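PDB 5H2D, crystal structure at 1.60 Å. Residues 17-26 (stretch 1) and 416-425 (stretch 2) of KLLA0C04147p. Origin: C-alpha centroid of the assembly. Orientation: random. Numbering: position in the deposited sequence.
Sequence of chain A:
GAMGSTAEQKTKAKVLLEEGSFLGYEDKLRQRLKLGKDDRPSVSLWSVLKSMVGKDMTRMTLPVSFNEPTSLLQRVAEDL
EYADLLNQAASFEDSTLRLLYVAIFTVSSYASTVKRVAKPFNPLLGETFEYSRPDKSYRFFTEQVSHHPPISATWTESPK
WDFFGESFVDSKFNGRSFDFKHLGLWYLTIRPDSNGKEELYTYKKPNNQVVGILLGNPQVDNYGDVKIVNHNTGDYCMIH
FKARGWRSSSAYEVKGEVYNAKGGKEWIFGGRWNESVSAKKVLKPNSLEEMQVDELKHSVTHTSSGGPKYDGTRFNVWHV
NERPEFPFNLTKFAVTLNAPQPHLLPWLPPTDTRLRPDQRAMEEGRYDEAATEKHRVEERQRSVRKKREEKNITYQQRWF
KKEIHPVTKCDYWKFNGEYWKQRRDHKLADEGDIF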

ATOM      1  N   LEU A  17     -21.135   6.825  -5.833  1.00 21.39           N
ATOM      2  CA  LEU A  17     -21.778   8.107  -5.580  1.00 24.72           C
ATOM      3  C   LEU A  17     -22.944   7.973  -4.607  1.00 21.99           C
ATOM      4  O   LEU A  17     -23.120   8.823  -3.727  1.00 22.37           O
ATOM      5  CB  LEU A  17     -22.254   8.720  -6.896  1.00 25.11           C
ATOM      6  CG  LEU A  17     -21.156   9.387  -7.720  1.00 27.45           C
ATOM      7  CD1 LEU A  17     -21.758  10.088  -8.933  1.00 30.99           C
ATOM      8  CD2 LEU A  17     -20.385  10.373  -6.854  1.00 30.08           C
ATOM      9  N   GLU A  18     -23.746   6.918  -4.738  1.00 20.11           N
ATOM     10  CA  GLU A  18     -24.901   6.775  -3.860  1.00 20.30           C
ATOM     11  C   GLU A  18     -24.483   6.568  -2.415  1.00 20.17           C
ATOM     12  O   GLU A  18     -25.190   7.001  -1.501  1.00 21.11           O
ATOM     13  CB  GLU A  18     -25.788   5.619  -4.329  1.00 25.07           C
ATOM     14  CG  GLU A  18     -26.268   5.768  -5.767  1.00 34.49           C
ATOM     15  CD  GLU A  18     -27.258   4.688  -6.182  1.00 41.05           C
ATOM     16  OE1 GLU A  18     -28.237   5.018  -6.888  1.00 44.76           O
ATOM     17  OE2 GLU A  18     -27.058   3.512  -5.804  1.00 43.50           O
ATOM     18  N   GLU A  19     -23.342   5.915  -2.190  1.00 19.57           N
ATOM     19  CA  GLU A  19     -22.844   5.690  -0.841  1.00 19.08           C
ATOM     20  C   GLU A  19     -22.072   6.884  -0.287  1.00 18.38           C
ATOM     21  O   GLU A  19     -21.554   6.801   0.830  1.00 19.74           O
ATOM     22  CB  GLU A  19     -21.979   4.423  -0.815  1.00 17.34           C
ATOM     23  CG  GLU A  19     -22.756   3.178  -1.223  1.00 20.49           C
ATOM     24  CD  GLU A  19     -22.047   1.875  -0.891  1.00 23.01           C
ATOM     25  OE1 GLU A  19     -20.868   1.912  -0.463  1.00 17.13           O
ATOM     26  OE2 GLU A  19     -22.689   0.813  -1.057  1.00 21.10           O
ATOM     27  N   GLY A  20     -21.984   7.984  -1.024  1.00 18.84           N
ATOM     28  CA  GLY A  20     -21.376   9.193  -0.496  1.00 17.89           C
ATOM     29  C   GLY A  20     -19.881   9.067  -0.308  1.00 17.83           C
ATOM     30  O   GLY A  20     -19.330   9.645   0.634  1.00 17.09           O
ATOM     31  N   SER A  21     -19.212   8.348  -1.208  1.00 17.18           N
ATOM     32  CA  SER A  21     -17.802   8.013  -1.014  1.00 14.90           C
ATOM     33  C   SER A  21     -16.892   9.232  -1.015  1.00 17.40           C
ATOM     34  O   SER A  21     -15.779   9.167  -0.482  1.00 15.91           O
ATOM     35  CB  SER A  21     -17.368   7.047  -2.114  1.00 15.89           C
ATOM     36  OG  SER A  21     -18.254   5.951  -2.169  1.00 17.84           O
ATOM     37  N   PHE A  22     -17.315  10.336  -1.614  1.00 15.12           N
ATOM     38  CA  PHE A  22     -16.457  11.501  -1.737  1.00 16.49           C
ATOM     39  C   PHE A  22     -16.902  12.646  -0.848  1.00 15.04           C
ATOM     40  O   PHE A  22     -16.235  13.685  -0.812  1.00 15.96           O
ATOM     41  CB  PHE A  22     -16.392  11.915  -3.208  1.00 17.18           C
ATOM     42  CG  PHE A  22     -16.052  10.767  -4.106  1.00 15.68           C
ATOM     43  CD1 PHE A  22     -14.773  10.229  -4.093  1.00 17.82           C
ATOM     44  CD2 PHE A  22     -17.017  10.169  -4.897  1.00 20.01           C
ATOM     45  CE1 PHE A  22     -14.456   9.150  -4.887  1.00 17.03           C
ATOM     46  CE2 PHE A  22     -16.708   9.076  -5.689  1.00 20.42           C
ATOM     47  CZ  PHE A  22     -15.418   8.567  -5.688  1.00 19.68           C
ATOM     48  N   LEU A  23     -17.986  12.464  -0.097  1.00 16.25           N
ATOM     49  CA  LEU A  23     -18.397  13.474   0.866  1.00 17.55           C
ATOM     50  C   LEU A  23     -17.295  13.709   1.886  1.00 17.00           C
ATOM     51  O   LEU A  23     -16.713  12.756   2.419  1.00 16.17           O
ATOM     52  CB  LEU A  23     -19.677  13.040   1.572  1.00 17.46           C
ATOM     53  CG  LEU A  23     -20.866  12.817   0.650  1.00 21.02           C
ATOM     54  CD1 LEU A  23     -21.991  12.161   1.418  1.00 21.76           C
ATOM     55  CD2 LEU A  23     -21.314  14.145   0.034  1.00 20.67           C
ATOM     56  N   GLY A  24     -17.016  14.981   2.155  1.00 17.76           N
ATOM     57  CA  GLY A  24     -16.005  15.374   3.115  1.00 15.97           C
ATOM     58  C   GLY A  24     -14.625  15.573   2.522  1.00 15.77           C
ATOM     59  O   GLY A  24     -13.709  15.983   3.245  1.00 16.33           O
ATOM     60  N   TYR A  25     -14.448  15.290   1.233  1.00 15.67           N
ATOM     61  CA  TYR A  25     -13.154  15.413   0.577  1.00 17.05           C
ATOM     62  C   TYR A  25     -13.073  16.667  -0.286  1.00 19.49           C
ATOM     63  O   TYR A  25     -12.309  16.718  -1.259  1.00 20.67           O
ATOM     64  CB  TYR A  25     -12.856  14.136  -0.215  1.00 15.70           C
ATOM     65  CG  TYR A  25     -12.417  13.012   0.713  1.00 15.78           C
ATOM     66  CD1 TYR A  25     -11.105  12.934   1.148  1.00 16.20           C
ATOM     67  CD2 TYR A  25     -13.323  12.066   1.181  1.00 13.58           C
ATOM     68  CE1 TYR A  25     -10.695  11.931   2.015  1.00 13.12           C
ATOM     69  CE2 TYR A  25     -12.926  11.056   2.058  1.00 12.88           C
ATOM     70  CZ  TYR A  25     -11.606  11.005   2.460  1.00 14.00           C
ATOM     71  OH  TYR A  25     -11.203  10.023   3.327  1.00 14.70           O
ATOM     72  N   GLU A  26     -13.824  17.709   0.102  1.00 19.79           N
ATOM     73  CA  GLU A  26     -13.871  18.942  -0.677  1.00 23.27           C
ATOM     74  C   GLU A  26     -12.591  19.759  -0.557  1.00 21.41           C
ATOM     75  O   GLU A  26     -12.271  20.528  -1.472  1.00 23.65           O
ATOM     76  CB  GLU A  26     -15.073  19.786  -0.244  1.00 24.36           C
ATOM     77  CG  GLU A  26     -16.423  19.127  -0.507  1.00 30.86           C
ATOM     78  CD  GLU A  26     -16.817  18.105   0.555  1.00 28.85           C
ATOM     79  OE1 GLU A  26     -17.745  17.295   0.300  1.00 32.35           O
ATOM     80  OE2 GLU A  26     -16.215  18.120   1.647  1.00 22.92           O
ATOM     81  N   ASN A 416     -17.514  -5.763   4.633  1.00 16.42           N
ATOM     82  CA  ASN A 416     -18.938  -6.047   4.817  1.00 16.42           C
ATOM     83  C   ASN A 416     -19.850  -5.054   4.105  1.00 18.20           C
ATOM     84  O   ASN A 416     -21.074  -5.208   4.174  1.00 19.20           O
ATOM     85  CB  ASN A 416     -19.308  -6.146   6.309  1.00 17.88           C
ATOM     86  CG  ASN A 416     -19.137  -4.842   7.080  1.00 17.91           C
ATOM     87  OD1 ASN A 416     -19.123  -3.741   6.524  1.00 17.87           O
ATOM     88  ND2 ASN A 416     -19.005  -4.979   8.396  1.00 25.99           N
ATOM     89  N   GLY A 417     -19.292  -4.078   3.394  1.00 16.44           N
ATOM     90  CA  GLY A 417     -20.071  -3.165   2.574  1.00 19.29           C
ATOM     91  C   GLY A 417     -20.816  -2.079   3.317  1.00 18.46           C
ATOM     92  O   GLY A 417     -21.583  -1.340   2.687  1.00 24.28           O
ATOM     93  N   GLU A 418     -20.601  -1.936   4.625  1.00 17.34           N
ATOM     94  CA  GLU A 418     -21.392  -1.023   5.443  1.00 20.93           C
ATOM     95  C   GLU A 418     -20.724   0.316   5.714  1.00 19.38           C
ATOM     96  O   GLU A 418     -21.423   1.289   6.012  1.00 16.35           O
ATOM     97  CB  GLU A 418     -21.711  -1.675   6.787  1.00 23.71           C
ATOM     98  CG  GLU A 418     -22.426  -2.989   6.643  1.00 27.32           C
ATOM     99  CD  GLU A 418     -23.782  -2.952   7.269  1.00 40.63           C
ATOM    100  OE1 GLU A 418     -23.850  -2.865   8.519  1.00 47.26           O
ATOM    101  OE2 GLU A 418     -24.778  -2.992   6.512  1.00 41.13           O
ATOM    102  N   TYR A 419     -19.393   0.388   5.656  1.00 15.36           N
ATOM    103  CA  TYR A 419     -18.701   1.552   6.202  1.00 13.63           C
ATOM    104  C   TYR A 419     -19.147   2.850   5.535  1.00 14.39           C
ATOM    105  O   TYR A 419     -19.468   3.831   6.216  1.00 14.76           O
ATOM    106  CB  TYR A 419     -17.194   1.377   6.051  1.00 14.36           C
ATOM    107  CG  TYR A 419     -16.404   2.594   6.484  1.00 11.13           C
ATOM    108  CD1 TYR A 419     -16.161   2.826   7.831  1.00 11.88           C
ATOM    109  CD2 TYR A 419     -15.904   3.511   5.549  1.00 11.05           C
ATOM    110  CE1 TYR A 419     -15.436   3.935   8.251  1.00 13.84           C
ATOM    111  CE2 TYR A 419     -15.165   4.633   5.968  1.00 12.65           C
ATOM    112  CZ  TYR A 419     -14.941   4.826   7.321  1.00 11.15           C
ATOM    113  OH  TYR A 419     -14.197   5.903   7.769  1.00 12.44           O
ATOM    114  N   TRP A 420     -19.145   2.884   4.202  1.00 13.31           N
ATOM    115  CA  TRP A 420     -19.397   4.151   3.527  1.00 12.57           C
ATOM    116  C   TRP A 420     -20.854   4.581   3.670  1.00 15.21           C
ATOM    117  O   TRP A 420     -21.123   5.778   3.811  1.00 14.94           O
ATOM    118  CB  TRP A 420     -18.977   4.059   2.059  1.00 15.86           C
ATOM    119  CG  TRP A 420     -17.491   3.823   1.909  1.00 14.51           C
ATOM    120  CD1 TRP A 420     -16.871   2.628   1.681  1.00 13.40           C
ATOM    121  CD2 TRP A 420     -16.449   4.806   2.017  1.00 15.15           C
ATOM    122  NE1 TRP A 420     -15.502   2.809   1.622  1.00 15.13           N
ATOM    123  CE2 TRP A 420     -15.219   4.133   1.823  1.00 13.64           C
ATOM    124  CE3 TRP A 420     -16.436   6.189   2.238  1.00 14.84           C
ATOM    125  CZ2 TRP A 420     -13.994   4.796   1.844  1.00 14.38           C
ATOM    126  CZ3 TRP A 420     -15.218   6.851   2.265  1.00 14.84           C
ATOM    127  CH2 TRP A 420     -14.007   6.143   2.073  1.00 12.65           C
ATOM    128  N   LYS A 421     -21.796   3.630   3.663  1.00 16.87           N
ATOM    129  CA  LYS A 421     -23.198   3.992   3.872  1.00 16.46           C
ATOM    130  C   LYS A 421     -23.424   4.512   5.284  1.00 17.66           C
ATOM    131  O   LYS A 421     -24.085   5.542   5.479  1.00 17.42           O
ATOM    132  CB  LYS A 421     -24.097   2.789   3.593  1.00 19.42           C
ATOM    133  CG  LYS A 421     -23.895   2.198   2.220  1.00 22.05           C
ATOM    134  CD  LYS A 421     -24.940   1.145   1.882  1.00 26.79           C
ATOM    135  CE  LYS A 421     -24.950   0.020   2.884  1.00 26.97           C
ATOM    136  NZ  LYS A 421     -25.834  -1.099   2.437  1.00 30.70           N
ATOM    137  N   GLN A 422     -22.886   3.820   6.289  1.00 16.80           N
ATOM    138  CA  GLN A 422     -23.055   4.297   7.657  1.00 15.95           C
ATOM    139  C   GLN A 422     -22.361   5.634   7.855  1.00 16.80           C
ATOM    140  O   GLN A 422     -22.842   6.473   8.619  1.00 19.70           O
ATOM    141  CB  GLN A 422     -22.536   3.263   8.654  1.00 21.96           C
ATOM    142  CG  GLN A 422     -23.235   1.922   8.534  1.00 23.73           C
ATOM    143  CD  GLN A 422     -22.991   1.021   9.729  1.00 32.26           C
ATOM    144  OE1 GLN A 422     -22.469   1.457  10.757  1.00 32.99           O
ATOM    145  NE2 GLN A 422     -23.377  -0.245   9.602  1.00 37.94           N
ATOM    146  N   ARG A 423     -21.237   5.846   7.171  1.00 16.20           N
ATOM    147  CA  ARG A 423     -20.567   7.143   7.203  1.00 16.40           C
ATOM    148  C   ARG A 423     -21.441   8.227   6.576  1.00 15.67           C
ATOM    149  O   ARG A 423     -21.604   9.318   7.139  1.00 17.60           O
ATOM    150  CB  ARG A 423     -19.229   7.013   6.475  1.00 15.16           C
ATOM    151  CG  ARG A 423     -18.395   8.282   6.328  1.00 14.62           C
ATOM    152  CD  ARG A 423     -17.295   7.995   5.321  1.00 12.72           C
ATOM    153  NE  ARG A 423     -16.320   9.074   5.178  1.00 13.32           N
ATOM    154  CZ  ARG A 423     -16.475  10.132   4.389  1.00 15.10           C
ATOM    155  NH1 ARG A 423     -17.585  10.277   3.681  1.00 16.17           N
ATOM    156  NH2 ARG A 423     -15.523  11.043   4.307  1.00 13.92           N
ATOM    157  N   ARG A 424     -21.980   7.946   5.390  1.00 14.99           N
ATOM    158  CA  ARG A 424     -22.920   8.847   4.728  1.00 16.75           C
ATOM    159  C   ARG A 424     -24.052   9.268   5.660  1.00 19.67           C
ATOM    160  O   ARG A 424     -24.477  10.436   5.653  1.00 17.58           O
ATOM    161  CB  ARG A 424     -23.476   8.154   3.482  1.00 17.28           C
ATOM    162  CG  ARG A 424     -24.497   8.951   2.686  1.00 17.16           C
ATOM    163  CD  ARG A 424     -25.291   8.027   1.766  1.00 16.30           C
ATOM    164  NE  ARG A 424     -26.030   7.037   2.541  1.00 18.57           N
ATOM    165  CZ  ARG A 424     -26.388   5.835   2.098  1.00 18.38           C
ATOM    166  NH1 ARG A 424     -26.080   5.446   0.864  1.00 21.61           N
ATOM    167  NH2 ARG A 424     -27.039   5.011   2.902  1.00 20.42           N
ATOM    168  N   ASP A 425     -24.556   8.334   6.464  1.00 17.12           N
ATOM    169  CA  ASP A 425     -25.730   8.575   7.290  1.00 17.05           C
ATOM    170  C   ASP A 425     -25.373   9.022   8.699  1.00 18.32           C
ATOM    171  O   ASP A 425     -26.250   9.039   9.570  1.00 21.04           O
ATOM    172  CB  ASP A 425     -26.600   7.317   7.331  1.00 19.09           C
ATOM    173  CG  ASP A 425     -27.147   6.945   5.964  1.00 16.61           C
ATOM    174  OD1 ASP A 425     -27.177   7.815   5.066  1.00 20.38           O
ATOM    175  OD2 ASP A 425     -27.537   5.775   5.781  1.00 22.71           O
TER
HETATM  176  O   HOH W   1     -20.506   1.148   2.208  1.00 19.98           O
HETATM  177  O   HOH W   2     -23.200  -2.021   0.437  1.00 31.62           O
HETATM  178  O   HOH W   3     -19.779   8.253   3.079  1.00 17.21           O

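The direct hydrogen bonds between these stretches, nearly 400 residues apart in sequence, all run from arginine side chains of the 419-424 helix to backbone carbonyls of the first stretch, one at the last residue of its helix, Glu-18, and one in the turns that follow. Arg-423, with chi1 to chi3 all t, is extended so that its guanidinium grips one oxygen with both terminal nitrogens: NH2 lies 2.8 Å and NH1 2.9 Å from Leu-23 O, which sits at the edge of the group, near its plane. Arginine suits this place because its two terminal nitrogens can converge on a single acceptor. Arg-424 NH1 donates to Glu-18 O at 3.0 Å, again near the guanidinium plane. The other side of that group is held within its own stretch, where a salt bridge joins Arg-424 NE to Asp-425 OD1 at 2.9 Å and NH2 donates to Asp-425 OD2 at 3.0 Å; the acid thus helps to fix the arginine that reaches across.

Water extends the polar contact around Glu-19. Water 1 donates to Glu-19 OE1 and to Gly-417 O, both at 2.8 Å, and accepts from Lys-421 N at 3.2 Å. Water 2 donates to Glu-19 OE2 at 3.2 Å and to Gly-417 O at 2.9 Å. A carboxylate suits the site, since each of its oxygens can accept from a different water. No salt bridge links Glu-19 to Lys-421; their side chains instead pack through Glu-19 CD and Lys-421 CG, 3.6 Å apart. Water 3 accepts from Arg-423 NH1 at 3.0 Å and lies 2.8 Å from Gly-20 O and 2.9 Å from Trp-420 O. The water thus bridges the two stretches. Separately, Glu-19 O and Trp-420 O lie 3.2 Å apart but, both being acceptors, form no hydrogen bond.

Packing completes the 508 Å² of buried surface. The CA-to-CB bond of Trp-420 points toward stretch 1, and its broad ring brings CZ3 to 3.6 Å from Ser-21 O. Leu-23 CD1 meets the aliphatic part of Arg-424 at CG, 4.3 Å away, while the Tyr-25 ring approaches the other arginine obliquely, with CE2 3.4 Å from Arg-423 NH2.

Two glycines let the chain turn closely against the helix. Gly-20 closes the preceding helix in a Schellman motif with positive phi; a CB on Gly-20 would lie 2.7 Å from Leu-23 CD1, a clash, and would be tight against Arg-424 CG. At Gly-24, phi is 91°, and a CB would be jammed against the preceding carbonyl oxygen, the very Leu-23 O that Arg-423 holds.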